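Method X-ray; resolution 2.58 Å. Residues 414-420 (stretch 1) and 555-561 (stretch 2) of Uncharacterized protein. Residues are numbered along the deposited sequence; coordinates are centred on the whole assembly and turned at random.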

ATOM      1  N   LEU A 414      11.962   1.088  22.807  1.00 48.54           N
ATOM      2  CA  LEU A 414      11.258   1.423  21.548  1.00 46.49           C
ATOM      3  C   LEU A 414      12.156   2.328  20.725  1.00 45.22           C
ATOM      4  O   LEU A 414      12.167   3.551  20.882  1.00 42.16           O
ATOM      5  N   GLN A 415      12.954   1.715  19.866  1.00 46.98           N
ATOM      6  CA  GLN A 415      13.936   2.451  19.100  1.00 48.72           C
ATOM      7  C   GLN A 415      13.399   2.779  17.720  1.00 49.44           C
ATOM      8  O   GLN A 415      13.167   1.894  16.918  1.00 51.70           O
ATOM      9  N   THR A 416      13.193   4.059  17.453  1.00 49.05           N
ATOM     10  CA  THR A 416      12.645   4.469  16.179  1.00 50.56           C
ATOM     11  C   THR A 416      13.681   5.180  15.337  1.00 50.63           C
ATOM     12  O   THR A 416      14.430   6.014  15.822  1.00 47.94           O
ATOM     13  N   LEU A 417      13.705   4.840  14.059  1.00 49.28           N
ATOM     14  CA  LEU A 417      14.618   5.461  13.127  1.00 49.19           C
ATOM     15  C   LEU A 417      13.848   6.326  12.149  1.00 46.14           C
ATOM     16  O   LEU A 417      13.693   5.970  10.998  1.00 41.26           O
ATOM     17  N   ILE A 418      13.359   7.463  12.621  1.00 46.06           N
ATOM     18  CA  ILE A 418      12.603   8.369  11.775  1.00 44.28           C
ATOM     19  C   ILE A 418      13.068   9.805  11.950  1.00 41.94           C
ATOM     20  O   ILE A 418      13.752  10.127  12.904  1.00 43.61           O
ATOM     21  N   SER A 419      12.700  10.662  11.008  1.00 40.26           N
ATOM     22  CA  SER A 419      13.192  12.028  10.986  1.00 43.39           C
ATOM     23  C   SER A 419      12.096  13.072  10.880  1.00 43.22           C
ATOM     24  O   SER A 419      11.755  13.513   9.793  1.00 43.10           O
ATOM     25  N   PRO A 420      11.563  13.469  12.025  1.00 44.88           N
ATOM     26  CA  PRO A 420      10.556  14.531  12.113  1.00 47.01           C
ATOM     27  C   PRO A 420      11.078  15.796  11.494  1.00 49.57           C
ATOM     28  O   PRO A 420      12.229  16.128  11.728  1.00 55.38           O
ATOM     29  N   ASP A 555      13.491  -0.526   5.908  1.00 42.33           N
ATOM     30  CA  ASP A 555      14.590   0.237   5.342  1.00 40.81           C
ATOM     31  C   ASP A 555      15.699   0.618   6.309  1.00 37.72           C
ATOM     32  O   ASP A 555      16.710  -0.052   6.370  1.00 35.40           O
ATOM     33  N   ARG A 556      15.502   1.670   7.079  1.00 34.33           N
ATOM     34  CA  ARG A 556      16.504   2.061   8.044  1.00 33.95           C
ATOM     35  C   ARG A 556      16.677   0.950   9.061  1.00 34.70           C
ATOM     36  O   ARG A 556      17.777   0.672   9.509  1.00 34.84           O
ATOM     37  N   LYS A 557      15.570   0.322   9.413  1.00 35.06           N
ATOM     38  CA  LYS A 557      15.564  -0.778  10.352  1.00 38.09           C
ATOM     39  C   LYS A 557      16.366  -1.963   9.840  1.00 39.67           C
ATOM     40  O   LYS A 557      17.048  -2.626  10.599  1.00 41.74           O
ATOM     41  N   ALA A 558      16.262  -2.238   8.552  1.00 40.78           N
ATOM     42  CA  ALA A 558      17.032  -3.306   7.943  1.00 41.71           C
ATOM     43  C   ALA A 558      18.514  -3.007   8.040  1.00 42.78           C
ATOM     44  O   ALA A 558      19.316  -3.891   8.254  1.00 44.91           O
ATOM     45  N   ILE A 559      18.873  -1.749   7.843  1.00 43.69           N
ATOM     46  CA  ILE A 559      20.256  -1.324   7.956  1.00 43.88           C
ATOM     47  C   ILE A 559      20.810  -1.482   9.372  1.00 44.94           C
ATOM     48  O   ILE A 559      21.952  -1.875   9.547  1.00 45.76           O
ATOM     49  N   GLU A 560      20.001  -1.169  10.375  1.00 44.05           N
ATOM     50  CA  GLU A 560      20.417  -1.338  11.754  1.00 42.15           C
ATOM     51  C   GLU A 560      20.674  -2.797  12.066  1.00 40.54           C
ATOM     52  O   GLU A 560      21.633  -3.135  12.740  1.00 39.20           O
ATOM     53  N   LEU A 561      19.798  -3.659  11.575  1.00 37.29           N
ATOM     54  CA  LEU A 561      19.913  -5.087  11.810  1.00 38.93           C
ATOM     55  C   LEU A 561      21.165  -5.677  11.202  1.00 39.72           C
ATOM     56  O   LEU A 561      21.809  -6.517  11.799  1.00 43.76           O
TER

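Which side chains fill the space between the strand-and-loop segment and the helix? Leu417 is the centre of the contact: its CA-to-CB bond points toward the helix, and it loses more surface to the other stretch than any other residue here. With chi1 in m and chi2 in t, it brings CD1 against the start of the helix, where Leu417 CD1 lies 3.9 Å from Lys557 N and 4.0 Å from Glu560 CB. Three residues apart in the helix, they present a backbone nitrogen and a side-chain carbon to the same methyl group. Thr416 and Ile418, flanking Leu417, point away, as the alternation of an extended backbone would lead one to expect.

How does Arg556 meet the loop? Its CA-to-CB bond points toward stretch 1, and chi angles of m, t, p and -177° lay the chain alongside Leu417, with Leu417 CB 3.7 Å from Arg556 NE. The backbone carbon Leu417 C sits over one face of the guanidinium, while Ser419 OG lies at its edge, near the plane. Arg556 NH1 is 3.5 Å from Leu417 O, yet no hydrogen bond joins them; this is packing of a flat charged group against backbone.

What links the two stretches through polar groups, if no direct hydrogen bond crosses between them? A water does so. Ser419, with chi1 in m and its CA-to-CB bond sideways, places Ser419 OG 3.5 Å from Arg556 NH1, and water 1 bridges the pair: its oxygen is 2.6 Å from Ser419 OG and accepts a hydrogen bond from Arg556 NH1 at 2.8 Å. The water thus supplies the polar connection that the two side chains do not make directly.

How are the charged groups near Gln415 arranged? Lys557 and Glu560 pair within the helix, Lys557 NZ donating to Glu560 OE1 at 2.6 Å in a salt bridge that offsets both charges. Lys557 starts sideways, but its t, p, t, t chain carries the end nearer to stretch 1; Glu560 points toward it, with chi1 in t and chi2 off the usual wells at -96°. Gln415, also directed toward the helix with chi1 and chi2 both t, approaches this pair without bonding to it: Gln415 OE1 is 4.2 Å from Glu560 CG and 4.3 Å from Lys557 NZ. Both Gln415 OE1 and Gln415 NE2 are hydrogen-bonded elsewhere in the structure; against the helix the side chain only packs.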

ATOM      1  CB  LEU A 414       9.944   2.138  21.834  1.00 50.40           C
ATOM      2  CG  LEU A 414       8.843   2.180  20.778  1.00 51.91           C
ATOM      3  CD1 LEU A 414       7.599   2.906  21.284  1.00 53.17           C
ATOM      4  CD2 LEU A 414       9.364   2.817  19.515  1.00 51.72           C
ATOM      5  CB  GLN A 415      15.213   1.635  18.977  1.00 48.27           C
ATOM      6  CG  GLN A 415      16.420   2.435  18.547  1.00 50.63           C
ATOM      7  CD  GLN A 415      17.569   1.553  18.144  1.00 52.33           C
ATOM      8  OE1 GLN A 415      17.431   0.701  17.277  1.00 58.07           O
ATOM      9  NE2 GLN A 415      18.711   1.752  18.770  1.00 48.13           N
ATOM     10  CB  THR A 416      11.429   5.391  16.349  1.00 52.36           C
ATOM     11  OG1 THR A 416      11.839   6.615  16.954  1.00 50.63           O
ATOM     12  CG2 THR A 416      10.386   4.734  17.208  1.00 54.67           C
ATOM     13  CB  LEU A 417      15.405   4.389  12.385  1.00 50.98           C
ATOM     14  CG  LEU A 417      16.172   3.448  13.310  1.00 51.51           C
ATOM     15  CD1 LEU A 417      16.806   2.300  12.552  1.00 47.94           C
ATOM     16  CD2 LEU A 417      17.212   4.208  14.112  1.00 53.35           C
ATOM     17  CB  ILE A 418      11.089   8.259  12.025  1.00 43.63           C
ATOM     18  CG1 ILE A 418      10.695   8.962  13.315  1.00 42.26           C
ATOM     19  CG2 ILE A 418      10.662   6.807  12.060  1.00 42.64           C
ATOM     20  CD1 ILE A 418       9.236   8.807  13.647  1.00 40.02           C
ATOM     21  CB  SER A 419      14.171  12.202   9.835  1.00 42.74           C
ATOM     22  OG  SER A 419      15.106  11.152   9.825  1.00 45.09           O
ATOM     23  CB  PRO A 420      10.396  14.751  13.613  1.00 46.25           C
ATOM     24  CG  PRO A 420      10.877  13.491  14.219  1.00 46.25           C
ATOM     25  CD  PRO A 420      11.958  12.976  13.341  1.00 45.46           C
ATOM     26  CB  ASP A 555      14.049   1.437   4.580  1.00 40.16           C
ATOM     27  CG  ASP A 555      13.155   1.025   3.440  1.00 45.69           C
ATOM     28  OD1 ASP A 555      13.568   0.164   2.650  1.00 53.46           O
ATOM     29  OD2 ASP A 555      12.035   1.540   3.330  1.00 46.66           O
ATOM     30  CB  ARG A 556      16.135   3.378   8.704  1.00 35.04           C
ATOM     31  CG  ARG A 556      16.577   4.574   7.893  1.00 37.79           C
ATOM     32  CD  ARG A 556      16.405   5.872   8.648  1.00 39.16           C
ATOM     33  NE  ARG A 556      17.410   6.022   9.683  1.00 40.60           N
ATOM     34  CZ  ARG A 556      17.455   7.031  10.535  1.00 41.57           C
ATOM     35  NH1 ARG A 556      16.554   7.985  10.474  1.00 42.18           N
ATOM     36  NH2 ARG A 556      18.400   7.083  11.446  1.00 44.34           N
ATOM     37  CB  LYS A 557      14.131  -1.204  10.638  1.00 40.47           C
ATOM     38  CG  LYS A 557      14.004  -2.253  11.722  1.00 42.97           C
ATOM     39  CD  LYS A 557      14.571  -1.750  13.029  1.00 45.44           C
ATOM     40  CE  LYS A 557      14.598  -2.857  14.058  1.00 48.01           C
ATOM     41  NZ  LYS A 557      15.367  -2.448  15.257  1.00 54.94           N
ATOM     42  CB  ALA A 558      16.628  -3.496   6.498  1.00 42.30           C
ATOM     43  CB  ILE A 559      20.442   0.098   7.397  1.00 45.93           C
ATOM     44  CG1 ILE A 559      20.356   0.065   5.880  1.00 46.99           C
ATOM     45  CG2 ILE A 559      21.779   0.688   7.795  1.00 49.34           C
ATOM     46  CD1 ILE A 559      19.967   1.386   5.271  1.00 48.16           C
ATOM     47  CB  GLU A 560      19.346  -0.819  12.704  1.00 44.33           C
ATOM     48  CG  GLU A 560      19.691  -1.011  14.173  1.00 52.07           C
ATOM     49  CD  GLU A 560      19.089  -2.264  14.784  1.00 55.02           C
ATOM     50  OE1 GLU A 560      17.894  -2.513  14.585  1.00 53.21           O
ATOM     51  OE2 GLU A 560      19.808  -2.997  15.483  1.00 55.37           O
ATOM     52  CB  LEU A 561      18.691  -5.818  11.276  1.00 40.69           C
ATOM     53  CG  LEU A 561      17.393  -5.527  12.013  1.00 40.15           C
ATOM     54  CD1 LEU A 561      16.275  -6.358  11.426  1.00 40.12           C
ATOM     55  CD2 LEU A 561      17.543  -5.804  13.492  1.00 39.82           C
TER
HETATM   56  O   HOH W   1      14.675   8.957   8.592  1.00 34.30           O